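Local coordinates for protein geobacter metallireducens SMUG1 (PDB 5H9I) that belongs to the uracil-DNA glycosylase superfamily as a SMUG1-type protein and holds xanthine in a pocket of its alpha/beta fold, at residues Trp118-Glu123 and Asp224-Ala229; Phe192-Cys197 and Val208-His213. One frame throughout, in Å; residues are numbered along the deposited sequence.

Contact 1: Trp118-Glu123 and Asp224-Ala229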
loop_
_atom_site.group_PDB
_atom_site.type_symbol
_atom_site.label_atom_id
_atom_site.label_comp_id
_atom_site.label_asym_id
_atom_site.label_seq_id
_atom_site.Cartn_x
_atom_site.Cartn_y
_atom_site.Cartn_z
ATOM N N TRP A 118 1.506 10.354 5.387
ATOM C CA TRP A 118 1.468 10.092 6.822
ATOM C C TRP A 118 1.640 11.361 7.633
ATOM O O TRP A 118 1.131 11.533 8.742
ATOM C CB TRP A 118 2.460 9.009 7.299
ATOM C CG TRP A 118 2.134 7.640 6.824
ATOM C CD1 TRP A 118 2.834 6.869 5.927
ATOM C CD2 TRP A 118 1.062 6.803 7.296
ATOM N NE1 TRP A 118 2.252 5.690 5.776
ATOM C CE2 TRP A 118 1.163 5.584 6.618
ATOM C CE3 TRP A 118 0.046 6.978 8.206
ATOM C CZ2 TRP A 118 0.274 4.575 6.771
ATOM C CZ3 TRP A 118 -0.833 5.960 8.405
ATOM C CH2 TRP A 118 -0.727 4.766 7.726
ATOM N N GLY A 119 2.376 12.347 7.038
ATOM C CA GLY A 119 2.539 13.569 7.786
ATOM C C GLY A 119 1.212 14.337 7.897
ATOM O O GLY A 119 0.915 14.967 8.919
ATOM N N PHE A 120 0.424 14.285 6.847
ATOM C CA PHE A 120 -0.905 14.921 6.810
ATOM C C PHE A 120 -1.810 14.179 7.755
ATOM O O PHE A 120 -2.516 14.761 8.497
ATOM C CB PHE A 120 -1.402 14.858 5.358
ATOM C CG PHE A 120 -2.878 15.133 5.096
ATOM C CD1 PHE A 120 -3.420 16.297 5.378
ATOM C CD2 PHE A 120 -3.620 14.218 4.407
ATOM C CE1 PHE A 120 -4.755 16.562 5.044
ATOM C CE2 PHE A 120 -4.919 14.450 4.052
ATOM C CZ PHE A 120 -5.488 15.651 4.396
ATOM N N ILE A 121 -1.721 12.875 7.744
ATOM C CA ILE A 121 -2.560 12.147 8.738
ATOM C C ILE A 121 -2.164 12.489 10.169
ATOM O O ILE A 121 -3.079 12.665 11.031
ATOM C CB ILE A 121 -2.403 10.644 8.422
ATOM C CG1 ILE A 121 -3.170 10.245 7.157
ATOM C CG2 ILE A 121 -2.858 9.823 9.658
ATOM C CD1 ILE A 121 -2.829 8.939 6.492
ATOM N N ARG A 122 -0.894 12.572 10.473
ATOM C CA ARG A 122 -0.443 12.936 11.783
ATOM C C ARG A 122 -0.943 14.328 12.170
ATOM O O ARG A 122 -1.371 14.567 13.236
ATOM C CB ARG A 122 1.088 12.844 11.912
ATOM C CG ARG A 122 1.635 13.336 13.241
ATOM C CD ARG A 122 3.121 13.101 13.458
ATOM N NE ARG A 122 3.878 13.540 12.315
ATOM C CZ ARG A 122 5.090 13.108 11.963
ATOM N NH1 ARG A 122 5.766 12.241 12.696
ATOM N NH2 ARG A 122 5.629 13.582 10.846
ATOM N N GLU A 123 -0.794 15.242 11.258
ATOM C CA GLU A 123 -1.325 16.609 11.511
ATOM C C GLU A 123 -2.791 16.570 11.743
ATOM O O GLU A 123 -3.252 17.384 12.612
ATOM C CB GLU A 123 -0.991 17.490 10.299
ATOM C CG GLU A 123 0.472 17.817 10.202
ATOM C CD GLU A 123 0.817 18.521 8.885
ATOM O OE1 GLU A 123 -0.105 18.741 8.032
ATOM O OE2 GLU A 123 2.029 18.810 8.748
ATOM N N ASP A 224 -0.306 22.036 -2.956
ATOM C CA ASP A 224 -1.092 21.877 -1.729
ATOM C C ASP A 224 -1.770 20.493 -1.777
ATOM O O ASP A 224 -2.979 20.377 -2.008
ATOM C CB ASP A 224 -2.192 22.928 -1.660
ATOM C CG ASP A 224 -2.929 22.889 -0.312
ATOM O OD1 ASP A 224 -2.449 22.198 0.625
ATOM O OD2 ASP A 224 -3.936 23.582 -0.229
ATOM N N TRP A 225 -0.943 19.430 -1.533
ATOM C CA TRP A 225 -1.531 18.080 -1.559
ATOM C C TRP A 225 -2.647 17.937 -0.479
ATOM O O TRP A 225 -3.741 17.490 -0.801
ATOM C CB TRP A 225 -0.456 16.996 -1.445
ATOM C CG TRP A 225 -1.062 15.676 -1.438
ATOM C CD1 TRP A 225 -1.613 15.028 -2.485
ATOM C CD2 TRP A 225 -1.330 14.903 -0.290
ATOM N NE1 TRP A 225 -2.197 13.841 -2.062
ATOM C CE2 TRP A 225 -2.053 13.734 -0.740
ATOM C CE3 TRP A 225 -1.022 15.001 1.032
ATOM C CZ2 TRP A 225 -2.427 12.747 0.130
ATOM C CZ3 TRP A 225 -1.448 14.087 1.866
ATOM C CH2 TRP A 225 -2.113 12.945 1.436
ATOM N N ALA A 226 -2.341 18.397 0.682
ATOM C CA ALA A 226 -3.233 18.168 1.816
ATOM C C ALA A 226 -4.533 18.884 1.613
ATOM O O ALA A 226 -5.619 18.307 1.781
ATOM C CB ALA A 226 -2.520 18.638 3.104
ATOM N N GLY A 227 -4.486 20.174 1.161
ATOM C CA GLY A 227 -5.729 20.861 0.886
ATOM C C GLY A 227 -6.568 20.328 -0.204
ATOM O O GLY A 227 -7.781 20.270 -0.180
ATOM N N THR A 228 -5.921 19.751 -1.214
ATOM C CA THR A 228 -6.570 19.152 -2.288
ATOM C C THR A 228 -7.280 17.844 -1.850
ATOM O O THR A 228 -8.419 17.576 -2.136
ATOM C CB THR A 228 -5.598 18.835 -3.451
ATOM O OG1 THR A 228 -4.983 20.088 -3.915
ATOM C CG2 THR A 228 -6.310 18.233 -4.570
ATOM N N ALA A 229 -6.520 17.022 -1.154
ATOM C CA ALA A 229 -7.086 15.768 -0.704
ATOM C C ALA A 229 -8.204 15.996 0.288
ATOM O O ALA A 229 -9.184 15.271 0.313
ATOM C CB ALA A 229 -5.962 14.941 -0.014
#
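Two helices of the alpha/beta fold, 112-125 and 219-235, meet here through Phe120, whose ring reaches across to Trp225, Ala226 and Ala229. The segment axes come no nearer than 10.5 Å and cross at -66°. Phe120 spans this gap; no hydrogen bond joins the two segments. Its CB already points at the other helix, and chi1 of 165° turns CG away from the backbone N, laying the ring against Ala226 and Trp225. Ala226 lies against the ring: its CA sits over one face, and its CB is 3.4 Å from Phe120 CD1. Trp225 meets the same ring with the far rim of its indole, where CZ3 is 3.3 Å from Phe120 CD2. The planes of the phenyl and of the six-membered indole ring are inclined at 78°, and their centroids are 5.0 Å apart. The pair is oblique, neither a stack nor edge-to-face. Ala229 CB comes within 4.2 Å of Phe120 CE2 and also lies over one face of the Trp225 ring.

The indole is held at its other end, where NE1 donates to Ile212 O. Phe240, at the C terminus and part of the pentanoic acid pocket, also packs on the Phe120 ring. Within 224-229, Asp224 OD1 takes a 2.9 Å bond from Gly227 N, approached from above the carboxylate plane. This bond makes an Asx motif. Separately, Asp224 O accepts from both Thr228 N and Thr228 OG1, from opposite faces of its plane. The contact as a whole is a buried helix-helix packing, one phenylalanine set against a tryptophan and two alanines of the facing helix.

Contact 2: Phe192-Cys197 and Val208-His213. With XAN (xanthine), chain B.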
loop_
_atom_site.group_PDB
_atom_site.type_symbol
_atom_site.label_atom_id
_atom_site.label_comp_id
_atom_site.label_asym_id
_atom_site.label_seq_id
_atom_site.Cartn_x
_atom_site.Cartn_y
_atom_site.Cartn_z
ATOM N N PHE A 192 -4.796 4.745 -10.730
ATOM C CA PHE A 192 -4.657 3.295 -10.919
ATOM C C PHE A 192 -5.328 2.546 -9.756
ATOM O O PHE A 192 -6.123 1.625 -9.958
ATOM C CB PHE A 192 -3.235 2.821 -11.106
ATOM C CG PHE A 192 -3.058 1.351 -10.901
ATOM C CD1 PHE A 192 -3.101 0.454 -11.983
ATOM C CD2 PHE A 192 -2.836 0.834 -9.549
ATOM C CE1 PHE A 192 -2.921 -0.914 -11.721
ATOM C CE2 PHE A 192 -2.643 -0.435 -9.256
ATOM C CZ PHE A 192 -2.672 -1.350 -10.374
ATOM N N ALA A 193 -5.000 2.965 -8.545
ATOM C CA ALA A 193 -5.623 2.311 -7.408
ATOM C C ALA A 193 -7.095 2.484 -7.430
ATOM O O ALA A 193 -7.799 1.536 -7.158
ATOM C CB ALA A 193 -5.021 2.813 -6.080
ATOM N N GLU A 194 -7.627 3.633 -7.739
ATOM C CA GLU A 194 -9.064 3.865 -7.814
ATOM C C GLU A 194 -9.671 2.859 -8.814
ATOM O O GLU A 194 -10.691 2.282 -8.496
ATOM C CB GLU A 194 -9.471 5.243 -8.190
ATOM C CG GLU A 194 -10.971 5.444 -8.160
ATOM C CD GLU A 194 -11.446 6.593 -8.996
ATOM O OE1 GLU A 194 -12.644 6.908 -8.789
ATOM O OE2 GLU A 194 -10.678 7.249 -9.684
ATOM N N ALA A 195 -9.033 2.725 -9.981
ATOM C CA ALA A 195 -9.657 1.856 -11.004
ATOM C C ALA A 195 -9.666 0.414 -10.571
ATOM O O ALA A 195 -10.706 -0.281 -10.805
ATOM C CB ALA A 195 -8.885 1.976 -12.312
ATOM N N ARG A 196 -8.601 -0.049 -9.893
ATOM C CA ARG A 196 -8.632 -1.405 -9.361
ATOM C C ARG A 196 -9.729 -1.596 -8.303
ATOM O O ARG A 196 -10.308 -2.682 -8.212
ATOM C CB ARG A 196 -7.323 -1.821 -8.779
ATOM C CG ARG A 196 -6.144 -1.817 -9.795
ATOM C CD ARG A 196 -6.435 -2.558 -11.096
ATOM N NE ARG A 196 -7.054 -3.877 -10.918
ATOM C CZ ARG A 196 -7.887 -4.465 -11.766
ATOM N NH1 ARG A 196 -8.182 -3.908 -12.942
ATOM N NH2 ARG A 196 -8.387 -5.668 -11.461
ATOM N N CYS A 197 -9.930 -0.591 -7.431
ATOM C CA CYS A 197 -10.972 -0.693 -6.416
ATOM C C CYS A 197 -12.360 -0.809 -7.127
ATOM O O CYS A 197 -13.158 -1.588 -6.625
ATOM C CB CYS A 197 -10.946 0.501 -5.472
ATOM S SG CYS A 197 -9.444 0.562 -4.395
ATOM N N VAL A 208 -16.735 3.797 -3.660
ATOM C CA VAL A 208 -15.366 3.919 -4.068
ATOM C C VAL A 208 -15.118 5.317 -4.615
ATOM O O VAL A 208 -15.907 5.832 -5.453
ATOM C CB VAL A 208 -14.952 2.894 -5.094
ATOM C CG1 VAL A 208 -13.554 3.170 -5.672
ATOM C CG2 VAL A 208 -15.117 1.492 -4.566
ATOM N N GLY A 209 -14.035 5.949 -4.174
ATOM C CA GLY A 209 -13.608 7.250 -4.594
ATOM C C GLY A 209 -12.084 7.301 -4.693
ATOM O O GLY A 209 -11.375 6.270 -4.715
ATOM N N ARG A 210 -11.590 8.501 -4.924
ATOM C CA ARG A 210 -10.204 8.753 -5.254
ATOM C C ARG A 210 -9.749 9.995 -4.516
ATOM O O ARG A 210 -10.483 10.900 -4.407
ATOM C CB ARG A 210 -10.046 9.013 -6.783
ATOM C CG ARG A 210 -8.626 9.410 -7.213
ATOM C CD ARG A 210 -8.356 9.849 -8.671
ATOM N NE ARG A 210 -8.977 11.118 -9.131
ATOM C CZ ARG A 210 -8.510 12.394 -9.052
ATOM N NH1 ARG A 210 -9.271 13.338 -9.578
ATOM N NH2 ARG A 210 -7.328 12.798 -8.509
ATOM N N ILE A 211 -8.514 9.993 -4.043
ATOM C CA ILE A 211 -7.827 11.213 -3.779
ATOM C C ILE A 211 -6.571 11.342 -4.673
ATOM O O ILE A 211 -6.000 10.339 -5.152
ATOM C CB ILE A 211 -7.405 11.373 -2.304
ATOM C CG1 ILE A 211 -6.439 10.315 -1.868
ATOM C CG2 ILE A 211 -8.676 11.582 -1.423
ATOM C CD1 ILE A 211 -5.803 10.605 -0.495
ATOM N N ILE A 212 -6.148 12.582 -4.843
ATOM C CA ILE A 212 -4.903 12.846 -5.582
ATOM C C ILE A 212 -3.768 12.026 -4.915
ATOM O O ILE A 212 -3.642 12.000 -3.685
ATOM C CB ILE A 212 -4.642 14.363 -5.577
ATOM C CG1 ILE A 212 -3.417 14.699 -6.318
ATOM C CG2 ILE A 212 -4.723 14.923 -4.202
ATOM C CD1 ILE A 212 -3.370 16.257 -6.548
ATOM N N HIS A 213 -2.869 11.531 -5.745
ATOM C CA HIS A 213 -1.679 10.877 -5.229
ATOM C C HIS A 213 -0.663 11.922 -4.783
ATOM O O HIS A 213 -0.517 12.973 -5.415
ATOM C CB HIS A 213 -1.102 10.018 -6.327
ATOM C CG HIS A 213 -0.055 9.086 -5.858
ATOM N ND1 HIS A 213 1.207 9.520 -5.514
ATOM C CD2 HIS A 213 -0.091 7.756 -5.632
ATOM C CE1 HIS A 213 1.913 8.478 -5.113
ATOM N NE2 HIS A 213 1.165 7.412 -5.221
HETATM N N9 XAN B . 4.641 5.516 -2.427
HETATM C C4 XAN B . 3.834 4.520 -2.185
HETATM N N3 XAN B . 3.739 3.601 -1.229
HETATM C C2 XAN B . 2.822 2.742 -1.274
HETATM O O2 XAN B . 2.790 1.889 -0.424
HETATM N N1 XAN B . 1.866 2.738 -2.215
HETATM C C6 XAN B . 1.825 3.595 -3.189
HETATM O O6 XAN B . 0.986 3.566 -4.096
HETATM C C5 XAN B . 2.861 4.529 -3.242
HETATM N N7 XAN B . 3.148 5.525 -4.069
HETATM C C8 XAN B . 4.219 6.123 -3.572
#
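Cys197 and Val208 form the close apolar part of this contact, with Cys197 CB 3.7 Å from Val208 CG1. With chi1 at 171°, CG1 is the methyl that meets Cys197 CB, and it also approaches Glu194 O. Deeper in, Cys197 packs on Val186 and Leu174. Next along, the aliphatic part of Glu194 runs over the strand, and its CG is 3.6 Å from Gly209 O. Helix 191-201 lies nearly antiparallel to strand 207-211, at 176°, with the axes of the short segments 8.0 Å apart. They are the helix and second strand of a beta-alpha-beta crossover that starts with strand 185-189.

The outer side is looser. Glu194 OE2 rests 3.5 Å from Arg210 CB and lies near the guanidinium plane, at its edge. It is still 4.3 Å from Arg210 NE, too far for a salt bridge. The bend of the arginine at chi3 turns its guanidinium away from the helix. Glu194 OE1 is instead hydrogen-bonded to His198 NE2. Past the strand, His213 reaches the xanthine pocket: its NE2 donates to xanthine N7 over 3.0 Å at 137°, with N7 in the plane of the imidazole at its edge.

How the contacts relate
From the N terminus, the chain first lays down helix 112-125, which carries the first segment of contact 1. About a hundred residues follow before helix 219-235 returns to it and closes that long loop. Contact 2 is nested inside: 192-197 and 208-213 close a much shorter loop between helix 191-201 and the edge strand 207-211 of the parallel sheet. The chain then runs through His213 into helix 219-235, and the two contacts touch, their centres about 17 Å apart. They meet through the Trp225 indole and where Thr228 packs on Ile212. Together they tie helix 112-125, through helix 219-235, to the sheet edge.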